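Local coordinates for protein citrate synthase (Metallosphaera sedula, PDB 6ABX) that probably catalyses the condensation of oxaloacetate with acetyl-CoA and water to give citrate and CoA in the tricarboxylic acid cycle, at residues 11-16 / 179-184; 187-192 / 341-346. All coordinates share one frame; numbering follows the deposited sequence.

Contact 1. Residues 11-16 / 179-184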
loop_
_atom_site.group_PDB
_atom_site.type_symbol
_atom_site.label_atom_id
_atom_site.label_comp_id
_atom_site.label_asym_id
_atom_site.label_seq_id
_atom_site.Cartn_x
_atom_site.Cartn_y
_atom_site.Cartn_z
ATOM N N ALA A 11 19.449 0.081 -6.187
ATOM C CA ALA A 11 18.608 0.455 -7.313
ATOM C C ALA A 11 17.592 -0.648 -7.582
ATOM O O ALA A 11 17.945 -1.810 -7.934
ATOM C CB ALA A 11 19.410 0.733 -8.549
ATOM N N ILE A 12 16.315 -0.240 -7.586
ATOM C CA ILE A 12 15.234 -1.209 -7.794
ATOM C C ILE A 12 14.619 -1.164 -9.187
ATOM O O ILE A 12 13.825 -2.069 -9.551
ATOM C CB ILE A 12 14.184 -1.065 -6.689
ATOM C CG1 ILE A 12 13.561 0.331 -6.668
ATOM C CG2 ILE A 12 14.830 -1.486 -5.380
ATOM C CD1 ILE A 12 12.306 0.384 -7.442
ATOM N N LYS A 13 14.943 -0.133 -9.982
ATOM C CA LYS A 13 14.433 -0.024 -11.326
ATOM C C LYS A 13 15.312 0.939 -12.126
ATOM O O LYS A 13 16.116 1.672 -11.539
ATOM C CB LYS A 13 12.997 0.516 -11.377
ATOM C CG LYS A 13 12.804 1.915 -10.793
ATOM C CD LYS A 13 11.922 2.826 -11.584
ATOM C CE LYS A 13 10.556 2.303 -11.904
ATOM N NZ LYS A 13 9.728 3.318 -12.621
ATOM N N GLU A 14 15.189 0.830 -13.429
ATOM C CA GLU A 14 15.707 1.885 -14.318
ATOM C C GLU A 14 14.552 2.832 -14.636
ATOM O O GLU A 14 13.457 2.370 -14.898
ATOM C CB GLU A 14 16.265 1.271 -15.596
ATOM C CG GLU A 14 17.608 0.608 -15.383
ATOM C CD GLU A 14 18.203 -0.062 -16.621
ATOM O OE1 GLU A 14 17.591 0.040 -17.727
ATOM O OE2 GLU A 14 19.289 -0.665 -16.473
ATOM N N THR A 15 14.886 4.110 -14.840
ATOM C CA THR A 15 13.842 5.080 -15.111
ATOM C C THR A 15 14.320 6.076 -16.146
ATOM O O THR A 15 15.472 6.507 -16.081
ATOM C CB THR A 15 13.319 5.775 -13.845
ATOM O OG1 THR A 15 12.096 6.433 -14.149
ATOM C CG2 THR A 15 14.253 6.780 -13.219
ATOM N N SER A 16 13.353 6.620 -16.886
ATOM C CA SER A 16 13.597 7.789 -17.736
ATOM C C SER A 16 12.653 8.939 -17.326
ATOM O O SER A 16 12.616 9.958 -17.984
ATOM C CB SER A 16 13.414 7.423 -19.165
ATOM O OG SER A 16 12.063 7.146 -19.427
ATOM N N HIS A 179 9.383 12.459 -7.706
ATOM C CA HIS A 179 10.731 12.649 -7.159
ATOM C C HIS A 179 11.493 11.318 -7.188
ATOM O O HIS A 179 12.111 10.974 -6.208
ATOM C CB HIS A 179 10.687 13.313 -5.806
ATOM C CG HIS A 179 11.875 14.160 -5.523
ATOM N ND1 HIS A 179 12.722 13.917 -4.454
ATOM C CD2 HIS A 179 12.426 15.178 -6.238
ATOM C CE1 HIS A 179 13.713 14.807 -4.472
ATOM N NE2 HIS A 179 13.543 15.630 -5.552
ATOM N N GLU A 180 11.324 10.556 -8.272
ATOM C CA GLU A 180 12.089 9.311 -8.469
ATOM C C GLU A 180 11.632 8.352 -7.329
ATOM O O GLU A 180 10.418 8.148 -7.034
ATOM C CB GLU A 180 13.571 9.739 -8.627
ATOM C CG GLU A 180 14.410 8.931 -9.656
ATOM C CD GLU A 180 15.875 9.286 -9.976
ATOM O OE1 GLU A 180 16.345 10.390 -9.607
ATOM O OE2 GLU A 180 16.597 8.444 -10.662
ATOM N N MET A 181 12.556 7.753 -6.587
ATOM C CA MET A 181 12.260 6.556 -5.849
ATOM C C MET A 181 12.014 6.628 -4.304
ATOM O O MET A 181 12.448 5.813 -3.531
ATOM C CB MET A 181 13.486 5.674 -6.005
ATOM C CG MET A 181 13.180 4.381 -5.571
ATOM S SD MET A 181 11.488 3.924 -5.919
ATOM C CE MET A 181 11.457 3.943 -7.744
ATOM N N ASN A 182 11.141 7.431 -3.844
ATOM C CA ASN A 182 10.999 7.581 -2.429
ATOM C C ASN A 182 10.189 6.379 -1.884
ATOM O O ASN A 182 9.691 5.535 -2.662
ATOM C CB ASN A 182 10.295 8.915 -2.246
ATOM C CG ASN A 182 9.216 9.131 -3.276
ATOM O OD1 ASN A 182 8.143 8.538 -3.222
ATOM N ND2 ASN A 182 9.507 9.927 -4.304
ATOM N N ALA A 183 9.950 6.370 -0.588
ATOM C CA ALA A 183 9.223 5.272 0.073
ATOM C C ALA A 183 7.825 5.068 -0.516
ATOM O O ALA A 183 7.374 3.945 -0.612
ATOM C CB ALA A 183 9.121 5.533 1.548
ATOM N N SER A 184 7.074 6.136 -0.809
ATOM C CA SER A 184 5.730 5.977 -1.350
ATOM C C SER A 184 5.756 5.392 -2.769
ATOM O O SER A 184 4.926 4.515 -3.073
ATOM C CB SER A 184 4.890 7.236 -1.265
ATOM O OG SER A 184 5.439 8.313 -2.036
#
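M181 sets its terminal methyl against I12 and K13 of strand 11-15, where CE sits 3.7 Å from I12 CD1 and 3.9 Å from K13 CG. The sulfur takes part as well, with SD 3.9 Å from the same I12 CD1, so the end of the thioether rather than its stem does the touching. CG of M181 is anti to the backbone N (chi1 -167°), and bends at the next two torsions fold the chain so that CE reaches both strand residues. Of K13 only the aliphatic portion, CG and CD, meets this methyl; its ammonium group runs on to E342 and H339.

Further along, the T15 methyl CG2 lies 3.8 Å from E180 OE2, a van der Waals approach of a methyl to a carboxylate. The E180 chain, extended beyond CG, brings its carboxylate up to T15, and its other oxygen, OE1, accepts a hydrogen bond from the backbone N of I20. No hydrogen bond crosses between the two segments. Within 179-184, N182 holds the N-cap position of helix 183-192, its side chain capping a backbone N just past the segment. In a separate bond, N182 OD1 accepts a 3.0 Å hydrogen bond from S184 OG.

A11, K13, E14 and T15 also pair in a parallel ladder with a strand of the second subunit. The contact thus packs an intersubunit strand against the loop bearing H179 and N182, both oxaloacetate-binding residues, beside the active site of this dimeric citrate synthase.

Contact 2. Residues 187-192 / 341-346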
loop_
_atom_site.group_PDB
_atom_site.type_symbol
_atom_site.label_atom_id
_atom_site.label_comp_id
_atom_site.label_asym_id
_atom_site.label_seq_id
_atom_site.Cartn_x
_atom_site.Cartn_y
_atom_site.Cartn_z
ATOM N N ALA A 187 6.328 1.769 -2.378
ATOM C CA ALA A 187 5.120 1.024 -1.958
ATOM C C ALA A 187 4.248 0.714 -3.170
ATOM O O ALA A 187 3.765 -0.396 -3.335
ATOM C CB ALA A 187 4.358 1.808 -0.925
ATOM N N CYS A 188 4.101 1.716 -4.057
ATOM C CA CYS A 188 3.287 1.577 -5.246
ATOM C C CYS A 188 3.879 0.442 -6.085
ATOM O O CYS A 188 3.113 -0.329 -6.662
ATOM C CB CYS A 188 3.255 2.814 -6.104
ATOM S SG CYS A 188 2.388 4.204 -5.316
ATOM N N LEU A 189 5.208 0.435 -6.216
ATOM C CA LEU A 189 5.894 -0.520 -7.109
ATOM C C LEU A 189 5.842 -1.937 -6.524
ATOM O O LEU A 189 5.646 -2.855 -7.284
ATOM C CB LEU A 189 7.331 -0.092 -7.347
ATOM C CG LEU A 189 7.507 1.087 -8.287
ATOM C CD1 LEU A 189 8.923 1.637 -8.178
ATOM C CD2 LEU A 189 7.250 0.650 -9.727
ATOM N N VAL A 190 5.960 -2.084 -5.196
ATOM C CA VAL A 190 5.867 -3.435 -4.604
ATOM C C VAL A 190 4.503 -4.028 -4.947
ATOM O O VAL A 190 4.398 -5.173 -5.407
ATOM C CB VAL A 190 6.118 -3.436 -3.106
ATOM C CG1 VAL A 190 5.864 -4.810 -2.523
ATOM C CG2 VAL A 190 7.556 -3.019 -2.831
ATOM N N VAL A 191 3.454 -3.234 -4.752
ATOM C CA VAL A 191 2.085 -3.703 -5.049
ATOM C C VAL A 191 1.946 -4.010 -6.535
ATOM O O VAL A 191 1.377 -5.034 -6.921
ATOM C CB VAL A 191 1.064 -2.654 -4.586
ATOM C CG1 VAL A 191 -0.331 -2.909 -5.085
ATOM C CG2 VAL A 191 1.060 -2.557 -3.065
ATOM N N ALA A 192 2.436 -3.112 -7.408
ATOM C CA ALA A 192 2.256 -3.309 -8.866
ATOM C C ALA A 192 2.971 -4.576 -9.343
ATOM O O ALA A 192 2.536 -5.207 -10.300
ATOM C CB ALA A 192 2.837 -2.142 -9.601
ATOM N N ASP A 341 3.521 2.375 -14.518
ATOM C CA ASP A 341 3.390 2.126 -16.002
ATOM C C ASP A 341 4.746 1.743 -16.606
ATOM O O ASP A 341 4.835 0.781 -17.386
ATOM C CB ASP A 341 2.738 3.319 -16.682
ATOM C CG ASP A 341 2.226 3.063 -18.091
ATOM O OD1 ASP A 341 1.680 1.980 -18.351
ATOM O OD2 ASP A 341 2.322 3.978 -18.891
ATOM N N GLU A 342 5.795 2.469 -16.240
ATOM C CA GLU A 342 7.123 2.241 -16.766
ATOM C C GLU A 342 7.628 0.859 -16.345
ATOM O O GLU A 342 8.133 0.121 -17.191
ATOM C CB GLU A 342 8.049 3.357 -16.291
ATOM C CG GLU A 342 9.471 3.177 -16.692
ATOM C CD GLU A 342 10.373 4.272 -16.175
ATOM O OE1 GLU A 342 10.530 4.377 -14.915
ATOM O OE2 GLU A 342 10.947 5.002 -17.038
ATOM N N TYR A 343 7.499 0.546 -15.055
ATOM C CA TYR A 343 7.996 -0.730 -14.468
ATOM C C TYR A 343 7.342 -1.935 -15.129
ATOM O O TYR A 343 8.036 -2.961 -15.396
ATOM C CB TYR A 343 7.711 -0.767 -12.964
ATOM C CG TYR A 343 8.423 -1.887 -12.252
ATOM C CD1 TYR A 343 9.776 -1.806 -12.010
ATOM C CD2 TYR A 343 7.740 -2.997 -11.782
ATOM C CE1 TYR A 343 10.468 -2.836 -11.401
ATOM C CE2 TYR A 343 8.412 -4.025 -11.154
ATOM C CZ TYR A 343 9.770 -3.935 -10.925
ATOM O OH TYR A 343 10.469 -4.959 -10.311
ATOM N N LEU A 344 6.030 -1.834 -15.365
ATOM C CA LEU A 344 5.230 -2.923 -15.867
ATOM C C LEU A 344 5.507 -3.215 -17.349
ATOM O O LEU A 344 4.939 -4.179 -17.859
ATOM C CB LEU A 344 3.741 -2.644 -15.685
ATOM C CG LEU A 344 3.256 -2.661 -14.230
ATOM C CD1 LEU A 344 1.811 -2.233 -14.168
ATOM C CD2 LEU A 344 3.449 -4.038 -13.582
ATOM N N LYS A 345 6.313 -2.380 -18.022
ATOM C CA LYS A 345 6.756 -2.699 -19.373
ATOM C C LYS A 345 7.605 -3.976 -19.330
ATOM O O LYS A 345 7.701 -4.667 -20.339
ATOM C CB LYS A 345 7.624 -1.581 -19.955
ATOM C CG LYS A 345 6.897 -0.279 -20.205
ATOM C CD LYS A 345 5.673 -0.478 -21.014
ATOM C CE LYS A 345 5.374 0.695 -21.923
ATOM N NZ LYS A 345 4.820 1.831 -21.155
ATOM N N ASP A 346 8.235 -4.250 -18.190
ATOM C CA ASP A 346 9.072 -5.479 -18.002
ATOM C C ASP A 346 9.029 -5.846 -16.511
ATOM O O ASP A 346 9.995 -5.661 -15.794
ATOM C CB ASP A 346 10.507 -5.241 -18.461
ATOM C CG ASP A 346 11.379 -6.488 -18.419
ATOM O OD1 ASP A 346 10.822 -7.564 -18.472
ATOM O OD2 ASP A 346 12.620 -6.337 -18.294
#
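This is buried apolar packing between the C-terminal part of helix 183-192 and residues 341-346, around the C-terminal end of helix 324-343, and no hydrogen bond joins the two segments. Its main element is the L189 branch CD2, which rests 3.6 Å from Y343 CB and 3.8 Å from Y343 CG. The leucine methyl therefore fits against the root of the tyrosine side chain, approaching the ring obliquely. With CG anti to the backbone N (chi1 -168°), Y343 presents CB and the near end of its ring to L189; its hydroxyl hydrogen-bonds to the carbonyl oxygen of K348.

A second, looser touch lies about one turn on along helix 183-192, and at the next residue of the partner. L344 brings CD2 to 3.6 Å from the backbone oxygen of A192, and the same methyl is 4.5 Å from A192 CB. The small alanine side chain points toward the partner segment here, and the CA atoms of A192 and L344 lie 7.6 Å apart.

Other helices close in on both partners. A192 also packs on V340 of helix 324-343 and on S201 of helix 198-209, while L344 meets L112 of helix 112-134. V190 and A187 pack on A187 and V190 of the second subunit, so helix 183-192 meets 341-346 through L189 and A192 and itself contributes to the dimer interface.

How the contacts relate
Contact 1 uses the loop leading into helix 183-192, contact 2 the later turns of that helix; their centres are 10 Å apart, and they meet directly. M181 CE of contact 1 lies 3.5 Å from L189 CD1 of contact 2, extending one apolar layer from strand 11-15 to Y343. A polar junction runs alongside: E342 OE1 forms a 2.7 Å salt bridge with K13 NZ and a probable hydrogen bond with T15 OG1. Contact 1 is the nearer to the active site: H179 ND1 hydrogen-bonds to the bound citrate, and the E180 side chain is about 7 Å from it, against about 12 Å for that of L189. Both contacts also touch the second subunit.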